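Local atomic coordinates of alanine racemase (Acinetobacter baumannii, PDB entry 4QHR), a protein that belongs to the alanine racemase family of pyridoxal-phosphate proteins, built from an N-terminal TIM-barrel domain and a C-terminal domain rich in beta strands. Residues A[21-26]-A[196-201]; A[106-111]-A[145-150]; A[121-126]-A[207-212]. All coordinates share one frame; numbering follows the deposited sequence.

Interaction 1: A[21-26]-A[196-201]; sequences KQLAAN and AIFKWP
L23, at the last helical turn of 10-23, packs its side chain on I197 and F198 of helix 194-199, and this small apolar cluster is the tight part of the contact. Its CB lies 3.6 Å from I197 CG2, while CD1 sits over one face of the F198 ring. That methyl is 4.0 Å from the F198 ring centroid and 26° off the ring normal, a CH-pi contact displaced toward the rim, where L23 CD1 comes within 3.6 Å of F198 CE1. The F198 CB points away from helix 10-23, and the ring swings back to meet the leucine because CG stands beside the backbone N (chi1 -80°). Both helices belong to the layer that surrounds the parallel strands of the TIM barrel; inward of L23, I197 also packs on V20 and on V208 of strand 207-208, and A24 rests on V208 as well. Toward solvent the packing thins. Past the helix ends, the ring of the exposed P201 offers CB to L23 O at 4.3 Å, a loose van der Waals approach, and no hydrogen bond joins the two segments anywhere along the contact. F198 also touches R19, one turn back along helix 10-23.

Interaction 2: A[106-111]-A[145-150]; sequences EWLIKH and KTLKSE
The meeting of helices 102-110 and 139-149 rests on three methyl groups: L108 CD2, I109 CD1 and L147 CD2. The last is shared, lying 3.8 Å from L108 CD2 and 4.0 Å from I109 CD1. L108 and L147 cross at about a right angle, so they meet through single branch ends and not along their lengths. I109 CD1 also reaches E150 CG at 3.9 Å, and the aliphatic part of the glutamate thereby borders the apolar patch. The isoleucine gets there by a turn at chi2 (-60°), which brings CD1 round toward the other helix although its CB does not point that way.

The next shell is polar. E150 is bent at chi2, and its OE1 forms a salt bridge with K112 in the first turn of helix 112-117, which follows H111, while CG stays against I109. At the end of helix 102-110, H111 ND1 donates to W107 O over 2.9 Å in a nearly straight bond (167°), with the acceptor close to the imidazole plane. This bond fixes the rotation of the imidazole, and the backbone bond from H111 N reaches the same oxygen from the opposite face of the carbonyl plane. At T146 O, by contrast, S149 OG and E150 N arrive from the same face.

F105, a turn earlier in helix 102-110, touches both T146 and L147, and F152 packs on L108 and L147. Inward, L108 lies on V122 and L147 on V124 of strand 122-125, and L108 also touches M87 of helix 87-92: two adjacent helices of the barrel's outer layer are seated on a strand of its parallel sheet.

Interaction 3: A[121-126]-A[207-212]; sequences KVWVKL and YVRPGI
Y207 and W123 meet edge to face, and K121 reaches the hydroxyl end of the tyrosine. From Y207 CB outward, the partners change in order. CB lies 3.9 Å from W123 CH2, and CG, next along, comes to 3.7 Å from that same atom. CD1 and CD2 are slightly farther from CH2, so the indole corner sits over one face of the phenol ring near its CB end. The two ring planes are inclined at 59°, with 5.1 Å between the centroids of the W123 six-membered ring and the Y207 ring. Farther out, Y207 CE1 and CZ pass to K121, whose CE is 3.9 Å from CZ. At the tip, OH receives a weak hydrogen bond from K121 NZ, 3.1 Å long. The lysine comes from the opposite direction and bends at chi3 and chi4 (-63° and -69°), curling its ammonium group round to the hydroxyl.

The stronger partner of K121 NZ is E96, in a salt bridge, and the other carboxylate oxygen of E96 accepts from W123 NE1. One acidic residue of strand 95-99 therefore positions both side chains that hold Y207, and its charge would be expected to offset that of the ammonium group. W123 CZ3 also approaches R209 CD, but only at 4.5 Å.

R209 carries the contact on to the cofactor: NH2 binds M158 O, NH1 binds S190 OG, and NE donates to N1 of the modified lysine LLP at position 34. G211 and I212 offer their backbone N-H groups to the LLP phosphate. Side chains on and next to strands well apart in the sheet, meeting inside the barrel beside a cofactor whose pyridine nitrogen faces an arginine, are characteristic of the alanine racemase TIM-barrel fold.

In the fold
Interaction 3 lies in the barrel interior, joining strands 122-125 and 207-208 across it, whereas interactions 1 and 2 each pair two helices outside the sheet and are only partly buried. The two helix contacts do not touch, their nearest atoms being about 19 Å apart, yet each packs on a different strand of interaction 3: interaction 1 on strand 207-208, interaction 2 on strand 122-125. Their chemistry follows this layering. Aliphatic groups carry 21-26/196-201 and 106-111/145-150, with an aromatic face added in the first, and neither has a hydrogen bond between its segments. In 121-126/207-212, an edge-to-face aromatic pair accompanies charged groups with polar partners, and the cofactor lies close by.

Interaction 1: A[21-26]-A[196-201]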
loop_
_atom_site.group_PDB
_atom_site.type_symbol
_atom_site.label_atom_id
_atom_site.label_comp_id
_atom_site.label_asym_id
_atom_site.label_seq_id
_atom_site.Cartn_x
_atom_site.Cartn_y
_atom_site.Cartn_z
ATOM N N LYS A 21 15.114 2.318 26.145
ATOM C CA LYS A 21 16.174 2.279 27.140
ATOM C C LYS A 21 15.754 2.751 28.532
ATOM O O LYS A 21 16.193 2.196 29.547
ATOM C CB LYS A 21 17.379 3.103 26.688
ATOM C CG LYS A 21 18.513 2.984 27.663
ATOM C CD LYS A 21 19.786 3.664 27.199
ATOM C CE LYS A 21 20.790 3.598 28.342
ATOM N NZ LYS A 21 22.134 3.871 27.787
ATOM N N GLN A 22 14.934 3.783 28.582
ATOM C CA GLN A 22 14.396 4.262 29.825
ATOM C C GLN A 22 13.408 3.263 30.403
ATOM O O GLN A 22 13.356 3.069 31.614
ATOM C CB GLN A 22 13.697 5.633 29.640
ATOM C CG GLN A 22 14.626 6.768 29.267
ATOM C CD GLN A 22 13.855 8.059 28.921
ATOM O OE1 GLN A 22 12.652 8.053 28.692
ATOM N NE2 GLN A 22 14.575 9.181 28.870
ATOM N N LEU A 23 12.618 2.610 29.568
ATOM C CA LEU A 23 11.629 1.677 30.067
ATOM C C LEU A 23 12.176 0.304 30.361
ATOM O O LEU A 23 11.590 -0.415 31.157
ATOM C CB LEU A 23 10.453 1.515 29.060
ATOM C CG LEU A 23 9.627 2.813 28.921
ATOM C CD1 LEU A 23 8.838 2.896 27.615
ATOM C CD2 LEU A 23 8.650 2.933 30.099
ATOM N N ALA A 24 13.277 -0.085 29.724
ATOM C CA ALA A 24 13.849 -1.441 29.858
ATOM C C ALA A 24 15.342 -1.310 30.098
ATOM O O ALA A 24 16.215 -1.716 29.271
ATOM C CB ALA A 24 13.582 -2.289 28.614
ATOM N N ALA A 25 15.662 -0.755 31.270
ATOM C CA ALA A 25 17.018 -0.267 31.495
ATOM C C ALA A 25 18.117 -1.307 31.495
ATOM O O ALA A 25 19.297 -0.982 31.214
ATOM C CB ALA A 25 17.050 0.539 32.795
ATOM N N ASN A 26 17.784 -2.547 31.854
ATOM C CA ASN A 26 18.783 -3.561 31.965
ATOM C C ASN A 26 18.670 -4.647 30.888
ATOM O O ASN A 26 19.102 -5.742 31.104
ATOM C CB ASN A 26 18.727 -4.129 33.370
ATOM C CG ASN A 26 19.099 -3.090 34.435
ATOM O OD1 ASN A 26 18.483 -3.052 35.477
ATOM N ND2 ASN A 26 20.048 -2.236 34.175
ATOM N N ALA A 196 4.330 -4.742 25.710
ATOM C CA ALA A 196 4.898 -5.356 26.909
ATOM C C ALA A 196 6.014 -4.513 27.538
ATOM O O ALA A 196 6.157 -4.508 28.770
ATOM C CB ALA A 196 5.413 -6.737 26.616
ATOM N N ILE A 197 6.821 -3.801 26.713
ATOM C CA ILE A 197 7.798 -2.845 27.268
ATOM C C ILE A 197 7.087 -1.810 28.172
ATOM O O ILE A 197 7.597 -1.456 29.261
ATOM C CB ILE A 197 8.679 -2.207 26.147
ATOM C CG1 ILE A 197 9.591 -3.278 25.534
ATOM C CG2 ILE A 197 9.527 -1.057 26.695
ATOM C CD1 ILE A 197 10.239 -2.914 24.229
ATOM N N PHE A 198 5.918 -1.316 27.752
ATOM C CA PHE A 198 5.186 -0.346 28.558
ATOM C C PHE A 198 4.521 -1.008 29.772
ATOM O O PHE A 198 4.536 -0.443 30.878
ATOM C CB PHE A 198 4.122 0.397 27.723
ATOM C CG PHE A 198 4.669 1.500 26.892
ATOM C CD1 PHE A 198 4.955 2.712 27.454
ATOM C CD2 PHE A 198 4.885 1.341 25.554
ATOM C CE1 PHE A 198 5.473 3.759 26.694
ATOM C CE2 PHE A 198 5.364 2.362 24.785
ATOM C CZ PHE A 198 5.679 3.575 25.361
ATOM N N LYS A 199 3.991 -2.202 29.576
ATOM C CA LYS A 199 3.200 -2.827 30.631
ATOM C C LYS A 199 3.906 -3.727 31.622
ATOM O O LYS A 199 3.524 -3.735 32.756
ATOM C CB LYS A 199 2.085 -3.578 30.038
ATOM C CG LYS A 199 1.048 -2.613 29.482
ATOM C CD LYS A 199 0.066 -3.318 28.565
ATOM C CE LYS A 199 -0.818 -4.279 29.321
ATOM N NZ LYS A 199 -1.984 -4.689 28.495
ATOM N N TRP A 200 4.920 -4.469 31.203
ATOM C CA TRP A 200 5.469 -5.543 32.016
ATOM C C TRP A 200 6.988 -5.518 32.060
ATOM O O TRP A 200 7.614 -6.454 31.552
ATOM C CB TRP A 200 5.000 -6.912 31.502
ATOM C CG TRP A 200 3.560 -7.039 31.401
ATOM C CD1 TRP A 200 2.638 -6.640 32.332
ATOM C CD2 TRP A 200 2.798 -7.572 30.292
ATOM N NE1 TRP A 200 1.377 -6.900 31.872
ATOM C CE2 TRP A 200 1.445 -7.477 30.635
ATOM C CE3 TRP A 200 3.136 -8.114 29.049
ATOM C CZ2 TRP A 200 0.427 -7.907 29.788
ATOM C CZ3 TRP A 200 2.138 -8.539 28.213
ATOM C CH2 TRP A 200 0.787 -8.439 28.589
ATOM N N PRO A 201 7.583 -4.507 32.729
ATOM C CA PRO A 201 9.054 -4.472 32.803
ATOM C C PRO A 201 9.601 -5.701 33.492
ATOM O O PRO A 201 10.742 -6.054 33.235
ATOM C CB PRO A 201 9.373 -3.180 33.597
ATOM C CG PRO A 201 8.103 -2.860 34.309
ATOM C CD PRO A 201 6.973 -3.364 33.437
#

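Interaction 2: A[106-111]-A[145-150]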
loop_
_atom_site.group_PDB
_atom_site.type_symbol
_atom_site.label_atom_id
_atom_site.label_comp_id
_atom_site.label_asym_id
_atom_site.label_seq_id
_atom_site.Cartn_x
_atom_site.Cartn_y
_atom_site.Cartn_z
ATOM N N GLU A 106 16.421 -29.447 12.534
ATOM C CA GLU A 106 17.290 -30.400 11.818
ATOM C C GLU A 106 18.350 -29.676 11.030
ATOM O O GLU A 106 19.519 -30.066 11.069
ATOM C CB GLU A 106 16.462 -31.359 10.927
ATOM C CG GLU A 106 15.723 -32.389 11.798
ATOM C CD GLU A 106 14.540 -33.042 11.118
ATOM O OE1 GLU A 106 14.390 -32.885 9.887
ATOM O OE2 GLU A 106 13.723 -33.680 11.833
ATOM N N TRP A 107 17.975 -28.610 10.333
ATOM C CA TRP A 107 18.975 -27.859 9.549
ATOM C C TRP A 107 20.069 -27.206 10.413
ATOM O O TRP A 107 21.245 -27.142 10.020
ATOM C CB TRP A 107 18.305 -26.787 8.719
ATOM C CG TRP A 107 17.323 -27.304 7.706
ATOM C CD1 TRP A 107 17.280 -28.547 7.137
ATOM C CD2 TRP A 107 16.231 -26.554 7.123
ATOM N NE1 TRP A 107 16.213 -28.629 6.259
ATOM C CE2 TRP A 107 15.572 -27.414 6.218
ATOM C CE3 TRP A 107 15.759 -25.238 7.279
ATOM C CZ2 TRP A 107 14.468 -26.998 5.472
ATOM C CZ3 TRP A 107 14.656 -24.834 6.540
ATOM C CH2 TRP A 107 14.036 -25.714 5.643
ATOM N N LEU A 108 19.676 -26.701 11.573
ATOM C CA LEU A 108 20.596 -26.018 12.483
ATOM C C LEU A 108 21.614 -27.001 13.044
ATOM O O LEU A 108 22.822 -26.727 13.083
ATOM C CB LEU A 108 19.828 -25.385 13.632
ATOM C CG LEU A 108 20.738 -24.703 14.643
ATOM C CD1 LEU A 108 21.429 -23.451 14.053
ATOM C CD2 LEU A 108 19.933 -24.353 15.842
ATOM N N ILE A 109 21.147 -28.143 13.512
ATOM C CA ILE A 109 22.084 -29.193 14.000
ATOM C C ILE A 109 23.039 -29.618 12.902
ATOM O O ILE A 109 24.233 -29.768 13.122
ATOM C CB ILE A 109 21.322 -30.448 14.477
ATOM C CG1 ILE A 109 20.509 -30.147 15.723
ATOM C CG2 ILE A 109 22.291 -31.645 14.681
ATOM C CD1 ILE A 109 21.285 -29.692 16.917
ATOM N N LYS A 110 22.505 -29.799 11.717
ATOM C CA LYS A 110 23.310 -30.065 10.555
ATOM C C LYS A 110 24.450 -29.077 10.394
ATOM O O LYS A 110 25.547 -29.508 10.052
ATOM C CB LYS A 110 22.455 -30.094 9.297
ATOM C CG LYS A 110 23.189 -30.489 8.020
ATOM C CD LYS A 110 22.349 -31.399 7.110
ATOM C CE LYS A 110 23.070 -31.698 5.787
ATOM N NZ LYS A 110 22.965 -30.588 4.789
ATOM N N HIS A 111 24.204 -27.776 10.614
ATOM C CA HIS A 111 25.235 -26.737 10.497
ATOM C C HIS A 111 25.786 -26.246 11.845
ATOM O O HIS A 111 26.323 -25.155 11.931
ATOM C CB HIS A 111 24.695 -25.537 9.711
ATOM C CG HIS A 111 24.327 -25.874 8.306
ATOM N ND1 HIS A 111 23.097 -26.393 7.975
ATOM C CD2 HIS A 111 25.041 -25.823 7.160
ATOM C CE1 HIS A 111 23.056 -26.624 6.674
ATOM N NE2 HIS A 111 24.219 -26.278 6.157
ATOM N N LYS A 145 17.054 -28.501 25.699
ATOM C CA LYS A 145 18.009 -29.440 26.291
ATOM C C LYS A 145 18.966 -29.976 25.268
ATOM O O LYS A 145 20.164 -29.983 25.523
ATOM C CB LYS A 145 17.303 -30.534 27.081
ATOM C CG LYS A 145 16.696 -29.925 28.331
ATOM C CD LYS A 145 16.256 -30.910 29.399
ATOM C CE LYS A 145 15.680 -30.098 30.567
ATOM N NZ LYS A 145 15.545 -30.965 31.767
ATOM N N THR A 146 18.469 -30.367 24.095
ATOM C CA THR A 146 19.321 -30.902 23.069
ATOM C C THR A 146 20.289 -29.874 22.491
ATOM O O THR A 146 21.474 -30.161 22.282
ATOM C CB THR A 146 18.462 -31.554 21.968
ATOM O OG1 THR A 146 17.639 -32.549 22.562
ATOM C CG2 THR A 146 19.315 -32.236 20.952
ATOM N N LEU A 147 19.798 -28.666 22.251
ATOM C CA LEU A 147 20.659 -27.628 21.707
ATOM C C LEU A 147 21.771 -27.290 22.679
ATOM O O LEU A 147 22.958 -27.133 22.276
ATOM C CB LEU A 147 19.839 -26.360 21.396
ATOM C CG LEU A 147 18.894 -26.524 20.215
ATOM C CD1 LEU A 147 17.883 -25.378 20.158
ATOM C CD2 LEU A 147 19.678 -26.611 18.933
ATOM N N LYS A 148 21.414 -27.126 23.944
ATOM C CA LYS A 148 22.450 -26.884 24.974
ATOM C C LYS A 148 23.524 -27.978 24.986
ATOM O O LYS A 148 24.724 -27.690 24.995
ATOM C CB LYS A 148 21.833 -26.813 26.367
ATOM C CG LYS A 148 21.082 -25.553 26.658
ATOM C CD LYS A 148 20.716 -25.588 28.130
ATOM C CE LYS A 148 20.094 -24.304 28.615
ATOM N NZ LYS A 148 19.976 -24.325 30.090
ATOM N N SER A 149 23.090 -29.227 24.966
ATOM C CA SER A 149 24.023 -30.342 25.007
ATOM C C SER A 149 24.846 -30.409 23.741
ATOM O O SER A 149 25.965 -30.832 23.800
ATOM C CB SER A 149 23.311 -31.675 25.324
ATOM O OG SER A 149 22.620 -32.130 24.190
ATOM N N GLU A 150 24.303 -29.955 22.611
ATOM C CA GLU A 150 25.067 -29.819 21.359
ATOM C C GLU A 150 26.038 -28.648 21.296
ATOM O O GLU A 150 26.747 -28.536 20.338
ATOM C CB GLU A 150 24.104 -29.754 20.151
ATOM C CG GLU A 150 23.343 -31.042 19.883
ATOM C CD GLU A 150 24.236 -32.158 19.365
ATOM O OE1 GLU A 150 25.346 -31.870 18.843
ATOM O OE2 GLU A 150 23.849 -33.326 19.529
#

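Interaction 3: A[121-126]-A[207-212]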
loop_
_atom_site.group_PDB
_atom_site.type_symbol
_atom_site.label_atom_id
_atom_site.label_comp_id
_atom_site.label_asym_id
_atom_site.label_seq_id
_atom_site.Cartn_x
_atom_site.Cartn_y
_atom_site.Cartn_z
ATOM N N LYS A 121 23.882 -17.164 18.719
ATOM C CA LYS A 121 22.879 -17.791 19.548
ATOM C C LYS A 121 21.769 -18.283 18.683
ATOM O O LYS A 121 21.602 -17.845 17.526
ATOM C CB LYS A 121 22.313 -16.846 20.619
ATOM C CG LYS A 121 23.379 -16.136 21.466
ATOM C CD LYS A 121 22.830 -15.112 22.455
ATOM C CE LYS A 121 22.113 -13.953 21.827
ATOM N NZ LYS A 121 22.989 -12.998 21.063
ATOM N N VAL A 122 20.991 -19.205 19.227
ATOM C CA VAL A 122 19.806 -19.690 18.545
ATOM C C VAL A 122 18.626 -19.244 19.395
ATOM O O VAL A 122 18.638 -19.412 20.643
ATOM C CB VAL A 122 19.840 -21.206 18.302
ATOM C CG1 VAL A 122 20.189 -21.950 19.540
ATOM C CG2 VAL A 122 18.502 -21.712 17.754
ATOM N N TRP A 123 17.649 -18.637 18.745
ATOM C CA TRP A 123 16.439 -18.162 19.405
ATOM C C TRP A 123 15.352 -19.242 19.267
ATOM O O TRP A 123 14.981 -19.604 18.168
ATOM C CB TRP A 123 15.995 -16.805 18.845
ATOM C CG TRP A 123 16.984 -15.716 19.061
ATOM C CD1 TRP A 123 18.280 -15.687 18.603
ATOM C CD2 TRP A 123 16.769 -14.471 19.716
ATOM N NE1 TRP A 123 18.885 -14.516 18.989
ATOM C CE2 TRP A 123 17.977 -13.746 19.654
ATOM C CE3 TRP A 123 15.662 -13.895 20.358
ATOM C CZ2 TRP A 123 18.119 -12.481 20.223
ATOM C CZ3 TRP A 123 15.782 -12.666 20.925
ATOM C CH2 TRP A 123 16.998 -11.941 20.846
ATOM N N VAL A 124 14.901 -19.798 20.382
ATOM C CA VAL A 124 13.976 -20.941 20.344
ATOM C C VAL A 124 12.612 -20.408 20.697
ATOM O O VAL A 124 12.369 -19.963 21.834
ATOM C CB VAL A 124 14.411 -22.066 21.293
ATOM C CG1 VAL A 124 13.462 -23.236 21.168
ATOM C CG2 VAL A 124 15.851 -22.500 21.002
ATOM N N LYS A 125 11.709 -20.469 19.725
ATOM C CA LYS A 125 10.401 -19.817 19.798
ATOM C C LYS A 125 9.366 -20.764 20.426
ATOM O O LYS A 125 9.198 -21.869 19.989
ATOM C CB LYS A 125 9.981 -19.379 18.382
ATOM C CG LYS A 125 8.560 -18.804 18.149
ATOM C CD LYS A 125 8.224 -17.554 18.946
ATOM C CE LYS A 125 7.149 -16.657 18.267
ATOM N NZ LYS A 125 5.765 -17.114 18.538
ATOM N N LEU A 126 8.677 -20.257 21.433
ATOM C CA LEU A 126 7.580 -20.924 22.083
ATOM C C LEU A 126 6.254 -20.514 21.473
ATOM O O LEU A 126 5.966 -19.322 21.285
ATOM C CB LEU A 126 7.535 -20.492 23.545
ATOM C CG LEU A 126 6.425 -21.011 24.488
ATOM C CD1 LEU A 126 6.546 -22.513 24.702
ATOM C CD2 LEU A 126 6.461 -20.268 25.807
ATOM N N TYR A 207 16.637 -9.540 26.507
ATOM C CA TYR A 207 16.376 -8.833 25.260
ATOM C C TYR A 207 14.906 -8.428 25.157
ATOM O O TYR A 207 14.035 -9.246 25.282
ATOM C CB TYR A 207 16.677 -9.732 24.062
ATOM C CG TYR A 207 18.122 -10.092 23.876
ATOM C CD1 TYR A 207 18.657 -11.223 24.505
ATOM C CD2 TYR A 207 18.947 -9.332 23.091
ATOM C CE1 TYR A 207 19.998 -11.566 24.352
ATOM C CE2 TYR A 207 20.285 -9.675 22.921
ATOM C CZ TYR A 207 20.795 -10.783 23.572
ATOM O OH TYR A 207 22.102 -11.145 23.400
ATOM N N VAL A 208 14.663 -7.144 24.892
ATOM C CA VAL A 208 13.353 -6.651 24.496
ATOM C C VAL A 208 13.393 -6.392 22.964
ATOM O O VAL A 208 14.481 -6.147 22.369
ATOM C CB VAL A 208 12.972 -5.395 25.315
ATOM C CG1 VAL A 208 12.871 -5.760 26.790
ATOM C CG2 VAL A 208 13.905 -4.221 25.077
ATOM N N ARG A 209 12.220 -6.415 22.360
ATOM C CA ARG A 209 12.047 -6.318 20.918
ATOM C C ARG A 209 11.027 -5.251 20.539
ATOM O O ARG A 209 9.986 -5.578 20.051
ATOM C CB ARG A 209 11.616 -7.647 20.346
ATOM C CG ARG A 209 12.501 -8.816 20.793
ATOM C CD ARG A 209 12.234 -10.091 20.019
ATOM N NE ARG A 209 10.816 -10.516 20.020
ATOM C CZ ARG A 209 10.233 -11.339 20.885
ATOM N NH1 ARG A 209 10.903 -11.835 21.926
ATOM N NH2 ARG A 209 8.933 -11.634 20.732
ATOM N N PRO A 210 11.344 -3.983 20.767
ATOM C CA PRO A 210 10.445 -2.971 20.311
ATOM C C PRO A 210 10.328 -2.858 18.789
ATOM O O PRO A 210 11.341 -2.830 18.086
ATOM C CB PRO A 210 11.091 -1.689 20.775
ATOM C CG PRO A 210 12.570 -2.021 20.718
ATOM C CD PRO A 210 12.613 -3.415 21.249
ATOM N N GLY A 211 9.106 -2.735 18.315
ATOM C CA GLY A 211 8.851 -2.307 16.934
ATOM C C GLY A 211 8.118 -0.980 16.790
ATOM O O GLY A 211 8.744 0.090 16.652
ATOM N N ILE A 212 6.788 -1.061 16.851
ATOM C CA ILE A 212 5.966 0.100 16.568
ATOM C C ILE A 212 6.366 1.350 17.353
ATOM O O ILE A 212 6.298 2.462 16.822
ATOM C CB ILE A 212 4.454 -0.221 16.710
ATOM C CG1 ILE A 212 3.629 0.880 16.058
ATOM C CG2 ILE A 212 4.053 -0.466 18.174
ATOM C CD1 ILE A 212 3.799 0.987 14.554
#